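Local coordinates for ABC transporter, substrate binding protein (Aeropyrum pernix, PDB 3EAF) that probably captures a small solute outside the cell and delivers it to the membrane components of an ABC importer, and also binds a magnesium ion, at residues A[29-33]-A[50-54]; A[255-260]-A[286-292]. Residue numbers count along the deposited sequence, not the author numbering.

Helices 18-38 and 288-304 tie the two contacts together. Interaction 1 lays helix 18-38 on strand 47-56, at the partly buried flank of one mixed sheet; interaction 2 packs the start of helix 288-304 against the chain leaving strand 251-255 of the other. Their centres are about 18 Å apart, yet they touch: Leu30 CD1 of 29-33 lies 3.9 Å from Ile286 CD1 and 4.2 Å from Val290 CG1, both of 286-292. Interaction 1 lies away from the magnesium site of Glu325, Asp340 and Tyr341, whereas in interaction 2 the side chain of Phe257 is about 9 Å from that of Tyr341.

Interaction 1: residues A[29-33]-A[50-54]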
loop_
_atom_site.group_PDB
_atom_site.type_symbol
_atom_site.label_atom_id
_atom_site.label_comp_id
_atom_site.label_asym_id
_atom_site.label_seq_id
_atom_site.Cartn_x
_atom_site.Cartn_y
_atom_site.Cartn_z
ATOM N N GLU A 29 5.619 12.557 6.939
ATOM C CA GLU A 29 6.207 13.747 7.553
ATOM C C GLU A 29 5.838 13.841 9.028
ATOM O O GLU A 29 6.699 14.117 9.862
ATOM C CB GLU A 29 5.801 15.015 6.808
ATOM C CG GLU A 29 6.534 15.197 5.492
ATOM C CD GLU A 29 6.498 16.637 5.010
ATOM O OE1 GLU A 29 5.428 17.101 4.564
ATOM O OE2 GLU A 29 7.546 17.303 5.088
ATOM N N LEU A 30 4.566 13.600 9.340
ATOM C CA LEU A 30 4.117 13.518 10.731
ATOM C C LEU A 30 4.979 12.559 11.539
ATOM O O LEU A 30 5.398 12.886 12.645
ATOM C CB LEU A 30 2.656 13.081 10.827
ATOM C CG LEU A 30 1.562 14.144 10.730
ATOM C CD1 LEU A 30 0.219 13.468 10.958
ATOM C CD2 LEU A 30 1.786 15.290 11.727
ATOM N N ALA A 31 5.247 11.384 10.975
ATOM C CA ALA A 31 6.046 10.351 11.649
ATOM C C ALA A 31 7.498 10.766 11.875
ATOM O O ALA A 31 8.031 10.571 12.967
ATOM C CB ALA A 31 5.976 9.032 10.885
ATOM N N PHE A 32 8.130 11.331 10.848
ATOM C CA PHE A 32 9.487 11.854 10.986
ATOM C C PHE A 32 9.566 12.890 12.114
ATOM O O PHE A 32 10.439 12.809 12.990
ATOM C CB PHE A 32 9.974 12.471 9.677
ATOM C CG PHE A 32 10.456 11.464 8.657
ATOM C CD1 PHE A 32 11.435 10.519 8.987
ATOM C CD2 PHE A 32 9.963 11.492 7.352
ATOM C CE1 PHE A 32 11.893 9.595 8.033
ATOM C CE2 PHE A 32 10.413 10.573 6.383
ATOM C CZ PHE A 32 11.379 9.629 6.723
ATOM N N LYS A 33 8.649 13.852 12.098
ATOM C CA LYS A 33 8.659 14.915 13.097
ATOM C C LYS A 33 8.358 14.354 14.487
ATOM O O LYS A 33 8.998 14.750 15.465
ATOM C CB LYS A 33 7.669 16.026 12.740
ATOM C CG LYS A 33 8.022 16.797 11.467
ATOM C CD LYS A 33 6.904 17.756 11.113
ATOM C CE LYS A 33 7.280 18.693 9.969
ATOM N NZ LYS A 33 6.217 19.721 9.797
ATOM N N ILE A 50 16.699 12.110 12.401
ATOM C CA ILE A 50 16.497 11.850 10.983
ATOM C C ILE A 50 16.326 13.161 10.237
ATOM O O ILE A 50 15.360 13.910 10.471
ATOM C CB ILE A 50 15.300 10.903 10.707
ATOM C CG1 ILE A 50 15.531 9.536 11.378
ATOM C CG2 ILE A 50 15.101 10.738 9.204
ATOM C CD1 ILE A 50 14.456 8.509 11.102
ATOM N N ASN A 51 17.283 13.438 9.358
ATOM C CA ASN A 51 17.155 14.522 8.406
ATOM C C ASN A 51 16.532 13.924 7.157
ATOM O O ASN A 51 17.198 13.207 6.406
ATOM C CB ASN A 51 18.525 15.154 8.099
ATOM C CG ASN A 51 18.453 16.234 7.020
ATOM O OD1 ASN A 51 17.521 17.045 6.987
ATOM N ND2 ASN A 51 19.437 16.241 6.130
ATOM N N TYR A 52 15.246 14.181 6.952
ATOM C CA TYR A 52 14.561 13.635 5.781
ATOM C C TYR A 52 14.464 14.667 4.668
ATOM O O TYR A 52 14.288 15.862 4.929
ATOM C CB TYR A 52 13.189 13.056 6.135
ATOM C CG TYR A 52 12.098 14.067 6.432
ATOM C CD1 TYR A 52 11.241 14.514 5.424
ATOM C CD2 TYR A 52 11.904 14.553 7.723
ATOM C CE1 TYR A 52 10.224 15.441 5.694
ATOM C CE2 TYR A 52 10.895 15.478 8.007
ATOM C CZ TYR A 52 10.057 15.914 6.988
ATOM O OH TYR A 52 9.048 16.817 7.266
ATOM N N ILE A 53 14.587 14.189 3.434
ATOM C CA ILE A 53 14.584 15.053 2.262
ATOM C C ILE A 53 13.377 14.687 1.385
ATOM O O ILE A 53 13.365 13.646 0.722
ATOM C CB ILE A 53 15.935 14.949 1.473
ATOM C CG1 ILE A 53 17.137 15.326 2.356
ATOM C CG2 ILE A 53 15.925 15.832 0.235
ATOM C CD1 ILE A 53 17.882 14.132 2.944
ATOM N N LYS A 54 12.357 15.540 1.402
ATOM C CA LYS A 54 11.123 15.259 0.677
ATOM C C LYS A 54 11.200 15.725 -0.769
ATOM O O LYS A 54 11.595 16.860 -1.047
ATOM C CB LYS A 54 9.917 15.894 1.366
ATOM C CG LYS A 54 8.586 15.446 0.775
ATOM C CD LYS A 54 7.393 16.004 1.537
ATOM C CE LYS A 54 6.967 17.347 0.980
ATOM N NZ LYS A 54 5.671 17.777 1.569
#
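Helix 29-33 runs nearly antiparallel to strand 50-54, at 159° with a closest axis approach of 9.8 Å, and an aromatic stack fills the space between them. Phe32 (chi1 m, -80°) and Tyr52 (chi1 p, 74°) both start toward the opposite segment, and these rotamers bring their rings to within 9° of parallel, centroids 4.6 Å apart, an offset stack. The overlap extends to the aliphatic carbons: Tyr52 CB lies 3.7 Å from the centroid of the Phe32 ring, 11° off its normal, a CH-pi contact, while Phe32 CB is 3.4 Å from Tyr52 CD2. Ile50, in its mt rotamer, adds CG2 at 3.6 Å from Phe32 CE1.

Beyond the rings the contact turns polar. Glu29 leaves the helix sideways, but its m, t conformation carries the carboxylate across to the strand's side chains. There Glu29 OE2 accepts from Tyr52 OH at 2.7 Å, near the plane of the tyrosine ring, and Glu29 OE1 forms a salt bridge with Lys54 NZ at 3.1 Å. Lys54 bends at chi3 (89°) in an otherwise extended chain, and its ammonium is shared with Glu13.

Strand 3-11, helix 18-38 and parallel strand 47-56 form a beta-alpha-beta crossover, short strand 40-41 intervening; here its helix packs on its own sheet. Val7 of strand 3-11 touches Phe32 and Ile50; helix 288-304 adds Val297 against Phe32 and Ile301 against Ile50.

Interaction 2: residues A[255-260]-A[286-292]; sequences SPFIYP and INLRVVQ
Residues 255-260 leave a strand end, turn at Pro256 (phi/psi -70/-11°) with Ser255 OG donating to Phe257 O at 2.6 Å, run extended through Phe257-Tyr259 (-121/138°, -65/138°, -74/147°) and turn again at Pro260 (-51/-40°). They cross a helix's first turn in reversed register: CA-CA distances are 6.0 Å for Pro260-Asn287, 5.2 Å for Tyr259-Leu288 and 7.5 Å for Phe257-Gln292. Ile286 O lies 3.8 Å from Pro260 CG. Asn287 (chi1 p) is the N-cap, OD1 accepting from Val290 N at 3.1 Å. Leu288 (tp) places CD2 3.6 Å from Tyr259 CE1, CB over that ring's face, and CD1 3.4 Å from Ser255 OG. Arg289 NH1 donates to Gln292 OE1 at 2.7 Å, while its NE makes a salt bridge to Asp236. Val291 (t) sets CG2 3.9 Å from Pro260 CG and CG1 4.2 Å from Phe257 CB; Gln292 CG lies 3.8 Å from Phe257 CD2. Such apolar packing joins a capped helix start to the loop after strand 251-255, with helices 267-278 and 18-38 against Ile286 and strand 352-357 against Tyr259.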
loop_
_atom_site.group_PDB
_atom_site.type_symbol
_atom_site.label_atom_id
_atom_site.label_comp_id
_atom_site.label_asym_id
_atom_site.label_seq_id
_atom_site.Cartn_x
_atom_site.Cartn_y
_atom_site.Cartn_z
ATOM N N SER A 255 -7.602 -3.472 2.982
ATOM C CA SER A 255 -6.574 -2.706 3.674
ATOM C C SER A 255 -5.841 -3.589 4.668
ATOM O O SER A 255 -6.478 -4.224 5.511
ATOM C CB SER A 255 -7.171 -1.495 4.395
ATOM O OG SER A 255 -6.162 -0.794 5.101
ATOM N N PRO A 256 -4.502 -3.648 4.569
ATOM C CA PRO A 256 -3.685 -4.314 5.594
ATOM C C PRO A 256 -3.641 -3.555 6.934
ATOM O O PRO A 256 -3.186 -4.110 7.949
ATOM C CB PRO A 256 -2.283 -4.349 4.963
ATOM C CG PRO A 256 -2.494 -4.049 3.496
ATOM C CD PRO A 256 -3.672 -3.128 3.468
ATOM N N PHE A 257 -4.135 -2.315 6.932
ATOM C CA PHE A 257 -4.017 -1.402 8.070
ATOM C C PHE A 257 -5.402 -0.982 8.528
ATOM O O PHE A 257 -6.275 -0.693 7.698
ATOM C CB PHE A 257 -3.225 -0.142 7.675
ATOM C CG PHE A 257 -2.059 -0.420 6.759
ATOM C CD1 PHE A 257 -0.833 -0.821 7.277
ATOM C CD2 PHE A 257 -2.196 -0.292 5.380
ATOM C CE1 PHE A 257 0.238 -1.090 6.447
ATOM C CE2 PHE A 257 -1.125 -0.554 4.536
ATOM C CZ PHE A 257 0.093 -0.962 5.070
ATOM N N ILE A 258 -5.597 -0.938 9.846
ATOM C CA ILE A 258 -6.849 -0.464 10.431
ATOM C C ILE A 258 -7.058 1.025 10.119
ATOM O O ILE A 258 -6.101 1.808 10.141
ATOM C CB ILE A 258 -6.896 -0.755 11.970
ATOM C CG1 ILE A 258 -8.337 -0.757 12.499
ATOM C CG2 ILE A 258 -6.011 0.219 12.767
ATOM C CD1 ILE A 258 -9.236 -1.855 11.910
ATOM N N TYR A 259 -8.288 1.403 9.776
ATOM C CA TYR A 259 -8.623 2.809 9.548
ATOM C C TYR A 259 -8.688 3.497 10.904
ATOM O O TYR A 259 -9.086 2.862 11.888
ATOM C CB TYR A 259 -10.001 2.964 8.904
ATOM C CG TYR A 259 -10.153 2.580 7.447
ATOM C CD1 TYR A 259 -9.286 1.677 6.828
ATOM C CD2 TYR A 259 -11.211 3.099 6.700
ATOM C CE1 TYR A 259 -9.462 1.316 5.490
ATOM C CE2 TYR A 259 -11.394 2.751 5.377
ATOM C CZ TYR A 259 -10.519 1.862 4.775
ATOM O OH TYR A 259 -10.722 1.530 3.465
ATOM N N PRO A 260 -8.314 4.796 10.969
ATOM C CA PRO A 260 -8.496 5.526 12.235
ATOM C C PRO A 260 -9.916 5.408 12.834
ATOM O O PRO A 260 -10.046 5.255 14.044
ATOM C CB PRO A 260 -8.174 6.979 11.853
ATOM C CG PRO A 260 -7.210 6.855 10.717
ATOM C CD PRO A 260 -7.697 5.644 9.930
ATOM N N ILE A 286 -6.718 12.984 9.636
ATOM C CA ILE A 286 -6.063 11.697 9.861
ATOM C C ILE A 286 -6.935 10.594 9.266
ATOM O O ILE A 286 -8.062 10.367 9.712
ATOM C CB ILE A 286 -5.775 11.455 11.362
ATOM C CG1 ILE A 286 -4.936 12.607 11.949
ATOM C CG2 ILE A 286 -5.112 10.089 11.597
ATOM C CD1 ILE A 286 -3.563 12.802 11.297
ATOM N N ASN A 287 -6.406 9.932 8.244
ATOM C CA ASN A 287 -7.144 8.919 7.498
ATOM C C ASN A 287 -6.225 7.748 7.160
ATOM O O ASN A 287 -5.051 7.759 7.525
ATOM C CB ASN A 287 -7.760 9.533 6.230
ATOM C CG ASN A 287 -6.727 10.247 5.354
ATOM O OD1 ASN A 287 -5.660 9.710 5.057
ATOM N ND2 ASN A 287 -7.044 11.463 4.946
ATOM N N LEU A 288 -6.759 6.745 6.463
ATOM C CA LEU A 288 -5.969 5.576 6.047
ATOM C C LEU A 288 -4.655 5.928 5.322
ATOM O O LEU A 288 -3.616 5.305 5.564
ATOM C CB LEU A 288 -6.819 4.653 5.167
ATOM C CG LEU A 288 -6.082 3.516 4.454
ATOM C CD1 LEU A 288 -5.566 2.487 5.466
ATOM C CD2 LEU A 288 -6.976 2.871 3.398
ATOM N N ARG A 289 -4.699 6.925 4.440
ATOM C CA ARG A 289 -3.513 7.297 3.652
ATOM C C ARG A 289 -2.413 7.835 4.556
ATOM O O ARG A 289 -1.239 7.506 4.388
ATOM C CB ARG A 289 -3.870 8.316 2.562
ATOM C CG ARG A 289 -5.005 7.885 1.617
ATOM C CD ARG A 289 -4.888 6.413 1.214
ATOM N NE ARG A 289 -6.050 5.947 0.461
ATOM C CZ ARG A 289 -6.248 4.689 0.090
ATOM N NH1 ARG A 289 -5.365 3.748 0.411
ATOM N NH2 ARG A 289 -7.331 4.374 -0.607
ATOM N N VAL A 290 -2.814 8.654 5.525
ATOM C CA VAL A 290 -1.922 9.142 6.573
ATOM C C VAL A 290 -1.308 7.971 7.354
ATOM O O VAL A 290 -0.102 7.956 7.605
ATOM C CB VAL A 290 -2.651 10.139 7.516
ATOM C CG1 VAL A 290 -1.733 10.614 8.651
ATOM C CG2 VAL A 290 -3.168 11.343 6.721
ATOM N N VAL A 291 -2.128 6.987 7.713
ATOM C CA VAL A 291 -1.622 5.784 8.377
ATOM C C VAL A 291 -0.552 5.086 7.521
ATOM O O VAL A 291 0.497 4.699 8.026
ATOM C CB VAL A 291 -2.764 4.792 8.728
ATOM C CG1 VAL A 291 -2.202 3.517 9.351
ATOM C CG2 VAL A 291 -3.784 5.449 9.664
ATOM N N GLN A 292 -0.814 4.950 6.223
ATOM C CA GLN A 292 0.081 4.225 5.318
ATOM C C GLN A 292 1.460 4.863 5.242
ATOM O O GLN A 292 2.476 4.154 5.188
ATOM C CB GLN A 292 -0.545 4.081 3.922
ATOM C CG GLN A 292 -1.756 3.156 3.928
ATOM C CD GLN A 292 -2.368 2.948 2.568
ATOM O OE1 GLN A 292 -3.320 3.622 2.208
ATOM N NE2 GLN A 292 -1.835 2.002 1.811
#